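Local coordinates for protein VP2 (Primate bocaparvovirus 1, PDB 7L0Y) that self-assembles as 60 copies into the T=1 icosahedral capsid of human bocavirus 1, about 26 nm across, at residues A[132-137]-A[425-430]. Residues are numbered along the deposited sequence; the frame is centred on the assembly and turned at random.
Sequences VHIFCD and IFIKMA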
loop_
_atom_site.group_PDB
_atom_site.type_symbol
_atom_site.label_atom_id
_atom_site.label_comp_id
_atom_site.label_asym_id
_atom_site.label_seq_id
_atom_site.Cartn_x
_atom_site.Cartn_y
_atom_site.Cartn_z
ATOM N N VAL A 132 -84.960 29.167 -36.922
ATOM C CA VAL A 132 -85.924 29.445 -35.870
ATOM C C VAL A 132 -85.159 29.998 -34.685
ATOM O O VAL A 132 -84.070 29.516 -34.360
ATOM C CB VAL A 132 -86.753 28.208 -35.463
ATOM C CG1 VAL A 132 -87.621 27.774 -36.596
ATOM C CG2 VAL A 132 -85.863 27.071 -35.024
ATOM N N HIS A 133 -85.713 31.026 -34.069
ATOM C CA HIS A 133 -85.173 31.607 -32.855
ATOM C C HIS A 133 -85.691 30.828 -31.661
ATOM O O HIS A 133 -86.884 30.541 -31.571
ATOM C CB HIS A 133 -85.586 33.070 -32.766
ATOM C CG HIS A 133 -85.050 33.906 -33.878
ATOM N ND1 HIS A 133 -83.799 34.478 -33.842
ATOM C CD2 HIS A 133 -85.563 34.202 -35.091
ATOM C CE1 HIS A 133 -83.585 35.132 -34.967
ATOM N NE2 HIS A 133 -84.638 34.977 -35.744
ATOM N N ILE A 134 -84.790 30.464 -30.765
ATOM C CA ILE A 134 -85.129 29.719 -29.566
ATOM C C ILE A 134 -84.330 30.300 -28.421
ATOM O O ILE A 134 -83.115 30.477 -28.535
ATOM C CB ILE A 134 -84.828 28.216 -29.715
ATOM C CG1 ILE A 134 -85.686 27.603 -30.814
ATOM C CG2 ILE A 134 -85.091 27.493 -28.422
ATOM C CD1 ILE A 134 -85.260 26.239 -31.217
ATOM N N PHE A 135 -85.002 30.610 -27.323
ATOM C CA PHE A 135 -84.267 30.851 -26.100
ATOM C C PHE A 135 -85.165 30.502 -24.932
ATOM O O PHE A 135 -86.389 30.577 -25.022
ATOM C CB PHE A 135 -83.778 32.296 -25.990
ATOM C CG PHE A 135 -84.852 33.270 -25.695
ATOM C CD1 PHE A 135 -85.039 33.730 -24.411
ATOM C CD2 PHE A 135 -85.714 33.675 -26.677
ATOM C CE1 PHE A 135 -86.030 34.609 -24.128
ATOM C CE2 PHE A 135 -86.706 34.551 -26.395
ATOM C CZ PHE A 135 -86.862 35.017 -25.121
ATOM N N CYS A 136 -84.534 30.105 -23.842
ATOM C CA CYS A 136 -85.199 29.881 -22.575
ATOM C C CYS A 136 -85.014 31.126 -21.731
ATOM O O CYS A 136 -83.924 31.701 -21.702
ATOM C CB CYS A 136 -84.623 28.651 -21.874
ATOM S SG CYS A 136 -85.374 28.181 -20.306
ATOM N N ASP A 137 -86.066 31.544 -21.056
ATOM C CA ASP A 137 -85.960 32.627 -20.095
ATOM C C ASP A 137 -85.895 31.958 -18.729
ATOM O O ASP A 137 -86.920 31.606 -18.149
ATOM C CB ASP A 137 -87.158 33.559 -20.224
ATOM C CG ASP A 137 -87.042 34.796 -19.366
ATOM O OD1 ASP A 137 -85.961 35.047 -18.797
ATOM O OD2 ASP A 137 -88.054 35.504 -19.232
ATOM N N ILE A 425 -89.380 28.190 -22.610
ATOM C CA ILE A 425 -88.686 28.196 -23.884
ATOM C C ILE A 425 -89.561 28.924 -24.889
ATOM O O ILE A 425 -90.682 28.500 -25.174
ATOM C CB ILE A 425 -88.370 26.775 -24.354
ATOM C CG1 ILE A 425 -87.459 26.087 -23.351
ATOM C CG2 ILE A 425 -87.702 26.817 -25.704
ATOM C CD1 ILE A 425 -87.388 24.616 -23.545
ATOM N N PHE A 426 -89.058 30.033 -25.403
ATOM C CA PHE A 426 -89.736 30.794 -26.434
ATOM C C PHE A 426 -89.168 30.412 -27.783
ATOM O O PHE A 426 -87.964 30.197 -27.920
ATOM C CB PHE A 426 -89.572 32.288 -26.207
ATOM C CG PHE A 426 -90.232 32.776 -24.981
ATOM C CD1 PHE A 426 -91.570 33.096 -24.988
ATOM C CD2 PHE A 426 -89.521 32.917 -23.815
ATOM C CE1 PHE A 426 -92.177 33.551 -23.863
ATOM C CE2 PHE A 426 -90.132 33.374 -22.692
ATOM C CZ PHE A 426 -91.463 33.692 -22.718
ATOM N N ILE A 427 -90.032 30.326 -28.773
ATOM C CA ILE A 427 -89.623 29.974 -30.117
ATOM C C ILE A 427 -90.443 30.787 -31.098
ATOM O O ILE A 427 -91.657 30.929 -30.940
ATOM C CB ILE A 427 -89.776 28.461 -30.364
ATOM C CG1 ILE A 427 -89.391 28.083 -31.786
ATOM C CG2 ILE A 427 -91.146 28.019 -30.042
ATOM C CD1 ILE A 427 -89.378 26.611 -32.012
ATOM N N LYS A 428 -89.772 31.370 -32.073
ATOM C CA LYS A 428 -90.467 31.894 -33.231
ATOM C C LYS A 428 -89.585 31.621 -34.424
ATOM O O LYS A 428 -88.391 31.373 -34.277
ATOM C CB LYS A 428 -90.762 33.391 -33.147
ATOM C CG LYS A 428 -89.558 34.253 -33.240
ATOM C CD LYS A 428 -89.933 35.701 -33.201
ATOM C CE LYS A 428 -88.695 36.571 -33.368
ATOM N NZ LYS A 428 -88.117 36.467 -34.720
ATOM N N MET A 429 -90.174 31.670 -35.602
ATOM C CA MET A 429 -89.372 31.567 -36.802
ATOM C C MET A 429 -88.772 32.908 -37.158
ATOM O O MET A 429 -89.354 33.962 -36.889
ATOM C CB MET A 429 -90.209 31.054 -37.943
ATOM C CG MET A 429 -90.548 29.617 -37.782
ATOM S SD MET A 429 -91.670 29.279 -39.083
ATOM C CE MET A 429 -93.083 30.137 -38.418
ATOM N N ALA A 430 -87.585 32.858 -37.742
ATOM C CA ALA A 430 -86.980 34.058 -38.279
ATOM C C ALA A 430 -87.924 34.709 -39.272
ATOM O O ALA A 430 -88.429 34.067 -40.193
ATOM C CB ALA A 430 -85.655 33.728 -38.951
#
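The carbonyl oxygen of F426 is approached by two donors from the facing strand: F135 N, lying in the carbonyl plane at 3.0 Å, and the CA-H of I134, whose CA is 3.3 Å from that oxygen. F426 N returns a bond to F135 O (2.8 Å), and H133 and K428 form a second reciprocal backbone pair, so 132-137 and 425-429 zip together antiparallel. These are strands E and H of the viral jelly roll, with C (71-74) beside H and F (208-210) beside E in the CHEF sheet. V132, I134, C136, I425, I427 and M429 turn inward, where several pack on strands 95-118 and 215-232 of the BIDG sheet. Here CG2 of I134 meets CG2 of I425 at 3.8 Å, while CG1 of I134 lies alongside CG1 of I427. On the other face, F135 has CG between its backbone N and carbonyl carbon (chi1 73°), which leans the ring toward 425-430; CZ reaches CD2 of F426 at 3.6 Å. The rings, tilted by 25° and slid apart, barely overlap, and CB of D137 lies at the F426 ring edge, in plane, nearest CE2. K428 runs beside H133 and makes a cation-pi contact with W71; W20 of a neighbouring subunit meets the H133 ring at about 90°.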